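Local coordinates for nuclease-like protein (Chaetomium thermophilum, PDB 6GRB), which is a GEN1-type structure-selective nuclease that probably resolves four-way DNA junctions and cuts 5'-flaps, at residues 363-368 with 378-383. Numbering follows the deposited sequence.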
loop_
_atom_site.group_PDB
_atom_site.type_symbol
_atom_site.label_atom_id
_atom_site.label_comp_id
_atom_site.label_asym_id
_atom_site.label_seq_id
_atom_site.Cartn_x
_atom_site.Cartn_y
_atom_site.Cartn_z
ATOM N N LYS A 363 -2.845 -21.070 -22.829
ATOM C CA LYS A 363 -3.255 -22.166 -23.700
ATOM C C LYS A 363 -4.761 -22.419 -23.696
ATOM O O LYS A 363 -5.282 -22.943 -24.681
ATOM C CB LYS A 363 -2.523 -23.449 -23.314
ATOM C CG LYS A 363 -1.035 -23.248 -23.128
ATOM C CD LYS A 363 -0.324 -22.895 -24.434
ATOM C CE LYS A 363 1.148 -22.586 -24.166
ATOM N NZ LYS A 363 1.912 -22.347 -25.413
ATOM N N GLY A 364 -5.480 -22.062 -22.637
ATOM C CA GLY A 364 -6.904 -22.343 -22.609
ATOM C C GLY A 364 -7.563 -21.766 -21.373
ATOM O O GLY A 364 -6.901 -21.380 -20.400
ATOM N N ILE A 365 -8.893 -21.713 -21.441
ATOM C CA ILE A 365 -9.756 -21.294 -20.347
ATOM C C ILE A 365 -10.762 -22.409 -20.115
ATOM O O ILE A 365 -11.276 -22.993 -21.071
ATOM C CB ILE A 365 -10.477 -19.966 -20.663
ATOM C CG1 ILE A 365 -9.471 -18.896 -21.087
ATOM C CG2 ILE A 365 -11.285 -19.488 -19.472
ATOM C CD1 ILE A 365 -10.135 -17.651 -21.681
ATOM N N SER A 366 -11.032 -22.720 -18.853
ATOM C CA SER A 366 -11.884 -23.856 -18.532
ATOM C C SER A 366 -13.045 -23.522 -17.620
ATOM O O SER A 366 -13.895 -24.397 -17.407
ATOM C CB SER A 366 -11.065 -24.991 -17.886
ATOM O OG SER A 366 -10.340 -24.528 -16.754
ATOM N N MET A 367 -13.073 -22.344 -17.018
ATOM C CA MET A 367 -14.122 -22.032 -16.065
ATOM C C MET A 367 -14.104 -20.553 -15.712
ATOM O O MET A 367 -13.260 -19.826 -16.163
ATOM C CB MET A 367 -13.885 -22.892 -14.812
ATOM C CG MET A 367 -15.026 -23.089 -13.819
ATOM S SD MET A 367 -14.658 -24.250 -12.489
ATOM C CE MET A 367 -13.151 -24.875 -13.137
ATOM N N ARG A 368 -15.084 -20.166 -14.902
ATOM C CA ARG A 368 -15.253 -18.806 -14.421
ATOM C C ARG A 368 -15.797 -18.897 -13.000
ATOM O O ARG A 368 -16.472 -19.865 -12.648
ATOM C CB ARG A 368 -16.223 -18.034 -15.314
ATOM C CG ARG A 368 -17.032 -16.976 -14.582
ATOM C CD ARG A 368 -17.321 -15.783 -15.478
ATOM N NE ARG A 368 -17.980 -14.701 -14.753
ATOM C CZ ARG A 368 -18.339 -13.544 -15.300
ATOM N NH1 ARG A 368 -18.103 -13.315 -16.585
ATOM N NH2 ARG A 368 -18.934 -12.617 -14.563
ATOM N N PRO A 378 -14.663 -11.175 -11.207
ATOM C CA PRO A 378 -14.721 -12.315 -12.134
ATOM C C PRO A 378 -13.324 -12.788 -12.509
ATOM O O PRO A 378 -12.471 -12.000 -12.905
ATOM C CB PRO A 378 -15.471 -11.749 -13.345
ATOM C CG PRO A 378 -16.287 -10.640 -12.779
ATOM C CD PRO A 378 -15.477 -10.039 -11.670
ATOM N N GLU A 379 -13.092 -14.090 -12.376
ATOM C CA GLU A 379 -11.816 -14.679 -12.739
ATOM C C GLU A 379 -12.055 -15.801 -13.729
ATOM O O GLU A 379 -13.105 -16.448 -13.717
ATOM C CB GLU A 379 -11.064 -15.208 -11.520
ATOM C CG GLU A 379 -10.542 -14.115 -10.596
ATOM C CD GLU A 379 -9.865 -14.686 -9.364
ATOM O OE1 GLU A 379 -8.673 -14.383 -9.148
ATOM O OE2 GLU A 379 -10.523 -15.453 -8.629
ATOM N N LEU A 380 -11.079 -16.012 -14.599
ATOM C CA LEU A 380 -11.117 -17.102 -15.558
ATOM C C LEU A 380 -9.991 -18.080 -15.247
ATOM O O LEU A 380 -8.874 -17.669 -14.898
ATOM C CB LEU A 380 -11.006 -16.570 -16.995
ATOM C CG LEU A 380 -12.199 -15.752 -17.535
ATOM C CD1 LEU A 380 -11.990 -15.335 -18.981
ATOM C CD2 LEU A 380 -13.483 -16.542 -17.395
ATOM N N ARG A 381 -10.299 -19.370 -15.346
ATOM C CA ARG A 381 -9.337 -20.435 -15.066
ATOM C C ARG A 381 -8.476 -20.648 -16.303
ATOM O O ARG A 381 -8.959 -21.149 -17.322
ATOM C CB ARG A 381 -10.068 -21.724 -14.689
ATOM C CG ARG A 381 -9.172 -22.851 -14.269
ATOM C CD ARG A 381 -8.525 -22.555 -12.936
ATOM N NE ARG A 381 -8.000 -23.771 -12.321
ATOM C CZ ARG A 381 -7.309 -23.808 -11.182
ATOM N NH1 ARG A 381 -7.054 -22.680 -10.523
ATOM N NH2 ARG A 381 -6.864 -24.972 -10.708
ATOM N N VAL A 382 -7.227 -20.206 -16.248
ATOM C CA VAL A 382 -6.366 -20.303 -17.420
ATOM C C VAL A 382 -5.198 -21.270 -17.319
ATOM O O VAL A 382 -4.570 -21.417 -16.271
ATOM C CB VAL A 382 -5.815 -18.918 -17.818
ATOM C CG1 VAL A 382 -4.823 -19.050 -18.963
ATOM C CG2 VAL A 382 -6.954 -17.982 -18.195
ATOM N N SER A 383 -4.885 -21.889 -18.452
ATOM C CA SER A 383 -3.798 -22.845 -18.588
ATOM C C SER A 383 -2.626 -22.176 -19.253
ATOM O O SER A 383 -2.802 -21.277 -20.031
ATOM C CB SER A 383 -4.212 -24.064 -19.408
ATOM O OG SER A 383 -4.527 -23.734 -20.736
#
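Gly364–Arg368 and Pro378–Ser383 run antiparallel, their axes 4.7 Å apart at closest approach and their directions 153° apart, with Ile365 opposite Val382 and Arg368 opposite Leu380 in non-hydrogen-bonded pairs. Between these pairs the register slips by one residue in a beta bulge at Ser366 and Met367. Both of these residues bond to the backbone of Arg381: Ser366 N donates to Arg381 O at 3.0 Å, in the carbonyl plane, and Arg381 N gives a nearly straight bond (171°) to Met367 O. Toward the other end, Ser383 N donates to Gly364 O and Lys363 N to Ser383 O.

Ile365, Arg368, Leu380 and Val382 share one face. With its CG1 beside the backbone N (chi1 -53°), Ile365 divides its branches: CG1 meets Val382 CG2 at 3.9 Å, whereas CG2 touches Leu380 CB at 3.8 Å. Leu380 CD2 lies 3.8 Å from Arg368 CB, continuing the apolar row. Farther out, the Arg368 guanidinium has Pro378 CB over one face, offset toward its rim, while NH2 and NH1 form salt bridges with Glu370 and Glu445. Trp459 of helix 453-464 packs on Ile365, Leu380 and Arg368, and Leu448 of helix 445-451 on Leu380 and Val382. An alanine in place of Ile365 would probably open a gap between Leu380, Val382 and Trp459.

At the bulge, Ser366 OG approaches Arg381 CG to 3.2 Å; the Arg381 chain leads away to a cation-pi contact with Trp442 on strand 439-444. The arrangement is a bulged beta hairpin whose second strand is central in a three-stranded antiparallel sheet, backed by helices in the GEN1 C-terminal domain, a family of the SH3 clan, away from the metal site.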